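Local coordinates for protein acyl-CoA dehydrogenase (Bacillus anthracis, PDB 3OWA) that binds FAD and probably catalyses the alpha,beta-dehydrogenation of acyl-CoA thioesters, at residues 463-468 and 503-507. Sequence-based numbering, arbitrary orientation.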
loop_
_atom_site.group_PDB
_atom_site.type_symbol
_atom_site.label_atom_id
_atom_site.label_comp_id
_atom_site.label_asym_id
_atom_site.label_seq_id
_atom_site.Cartn_x
_atom_site.Cartn_y
_atom_site.Cartn_z
ATOM N N LEU A 463 -5.522 -13.314 25.435
ATOM C CA LEU A 463 -6.120 -12.780 24.213
ATOM C C LEU A 463 -6.252 -13.832 23.107
ATOM O O LEU A 463 -7.263 -13.872 22.382
ATOM C CB LEU A 463 -5.339 -11.562 23.708
ATOM C CG LEU A 463 -5.206 -10.416 24.709
ATOM C CD1 LEU A 463 -4.253 -9.391 24.172
ATOM C CD2 LEU A 463 -6.562 -9.798 25.003
ATOM N N VAL A 464 -5.249 -14.700 23.003
ATOM C CA VAL A 464 -5.266 -15.761 22.007
ATOM C C VAL A 464 -6.481 -16.682 22.234
ATOM O O VAL A 464 -7.245 -16.975 21.288
ATOM C CB VAL A 464 -3.914 -16.546 22.025
ATOM C CG1 VAL A 464 -4.076 -17.943 21.457
ATOM C CG2 VAL A 464 -2.839 -15.761 21.265
ATOM N N ASN A 465 -6.659 -17.116 23.487
ATOM C CA ASN A 465 -7.828 -17.913 23.881
ATOM C C ASN A 465 -9.162 -17.220 23.574
ATOM O O ASN A 465 -10.077 -17.827 22.996
ATOM C CB ASN A 465 -7.760 -18.306 25.367
ATOM C CG ASN A 465 -7.292 -19.731 25.572
ATOM O OD1 ASN A 465 -7.991 -20.683 25.204
ATOM N ND2 ASN A 465 -6.106 -19.898 26.178
ATOM N N ASN A 466 -9.266 -15.953 23.933
ATOM C CA ASN A 466 -10.508 -15.225 23.682
ATOM C C ASN A 466 -10.761 -14.963 22.198
ATOM O O ASN A 466 -11.916 -14.921 21.760
ATOM C CB ASN A 466 -10.557 -13.932 24.495
ATOM C CG ASN A 466 -10.889 -14.178 25.992
ATOM O OD1 ASN A 466 -11.181 -13.238 26.737
ATOM N ND2 ASN A 466 -10.843 -15.435 26.417
ATOM N N ALA A 467 -9.676 -14.800 21.432
ATOM C CA ALA A 467 -9.767 -14.618 19.976
ATOM C C ALA A 467 -10.396 -15.843 19.328
ATOM O O ALA A 467 -11.214 -15.707 18.407
ATOM C CB ALA A 467 -8.381 -14.323 19.352
ATOM N N LYS A 468 -10.024 -17.027 19.818
ATOM C CA LYS A 468 -10.587 -18.284 19.318
ATOM C C LYS A 468 -12.094 -18.347 19.526
ATOM O O LYS A 468 -12.840 -18.686 18.607
ATOM C CB LYS A 468 -9.917 -19.494 19.987
ATOM C CG LYS A 468 -8.466 -19.709 19.550
ATOM C CD LYS A 468 -7.862 -20.964 20.126
ATOM C CE LYS A 468 -6.352 -20.913 19.940
ATOM N NZ LYS A 468 -5.724 -22.210 20.219
ATOM N N LEU A 503 -5.674 -14.468 14.428
ATOM C CA LEU A 503 -5.539 -15.464 15.492
ATOM C C LEU A 503 -4.332 -16.423 15.318
ATOM O O LEU A 503 -3.558 -16.656 16.261
ATOM C CB LEU A 503 -6.870 -16.219 15.662
ATOM C CG LEU A 503 -6.718 -17.520 16.419
ATOM C CD1 LEU A 503 -6.730 -17.208 17.899
ATOM C CD2 LEU A 503 -7.789 -18.529 16.017
ATOM N N TYR A 504 -4.180 -16.963 14.114
ATOM C CA TYR A 504 -3.062 -17.847 13.768
ATOM C C TYR A 504 -1.699 -17.162 13.924
ATOM O O TYR A 504 -0.749 -17.745 14.453
ATOM C CB TYR A 504 -3.229 -18.398 12.327
ATOM C CG TYR A 504 -2.279 -19.513 11.954
ATOM C CD1 TYR A 504 -2.198 -20.679 12.730
ATOM C CD2 TYR A 504 -1.459 -19.409 10.838
ATOM C CE1 TYR A 504 -1.330 -21.714 12.399
ATOM C CE2 TYR A 504 -0.588 -20.441 10.487
ATOM C CZ TYR A 504 -0.533 -21.596 11.281
ATOM O OH TYR A 504 0.337 -22.613 10.941
ATOM N N ALA A 505 -1.590 -15.932 13.456
ATOM C CA ALA A 505 -0.340 -15.195 13.630
ATOM C C ALA A 505 -0.054 -14.894 15.121
ATOM O O ALA A 505 1.087 -15.052 15.589
ATOM C CB ALA A 505 -0.384 -13.900 12.817
HETATM N N MSE A 506 -1.081 -14.470 15.852
HETATM C CA MSE A 506 -0.953 -14.187 17.302
HETATM C C MSE A 506 -0.501 -15.410 18.062
HETATM O O MSE A 506 0.445 -15.345 18.830
HETATM C CB MSE A 506 -2.285 -13.741 17.895
HETATM C CG MSE A 506 -2.701 -12.344 17.539
HETATM SE SE MSE A 506 -4.453 -12.000 18.269
HETATM C CE MSE A 506 -4.044 -12.114 20.153
ATOM N N GLU A 507 -1.192 -16.529 17.866
ATOM C CA GLU A 507 -0.841 -17.774 18.565
ATOM C C GLU A 507 0.567 -18.261 18.214
ATOM O O GLU A 507 1.312 -18.726 19.081
ATOM C CB GLU A 507 -1.880 -18.860 18.269
ATOM C CG GLU A 507 -1.609 -20.185 18.982
ATOM C CD GLU A 507 -2.597 -21.315 18.612
ATOM O OE1 GLU A 507 -3.162 -21.940 19.539
ATOM O OE2 GLU A 507 -2.809 -21.595 17.403
#
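Start with Leu-503, the bump that fits most deeply. Its CD1 drops into a hollow on helix 458-482, 3.4 Å from Val-464 O, 3.6 Å from Ala-467 CB and 3.5 Å from Lys-468 CG. The carbonyl oxygen of Val-464 is the floor, with the methyl of Ala-467 on one side and the methylenes of Lys-468 on the other. Val-464 returns the fit, wedging between Leu-503, Met-506 and Glu-507, with its CG2 4.0 Å from Met-506 CB and its CG1 4.0 Å from Glu-507 CB. On the flank opposite Lys-468, selenomethionine Met-506 reaches across until its CE rests 3.8 Å from Leu-463 CB. Along the other border the extended Lys-468 reaches Glu-507, closing a buried salt bridge of 2.7 Å between NZ and OE1. Segments 463-468 and 503-507 run antiparallel, at 159° and with 9.8 Å between axes at closest approach, pairing consecutive helices 458-482 and 490-520 of the all-helical C-terminal region. Arg-327 of helix 305-336 takes the other carboxylate oxygen of Glu-507, while the N-terminal segment around Phe-17 and Asp-20 covers the salt bridge. Helix 526-554 packs against Leu-463, Ala-467 and Met-506, and helix 358-383 meets Tyr-504 and Ala-505.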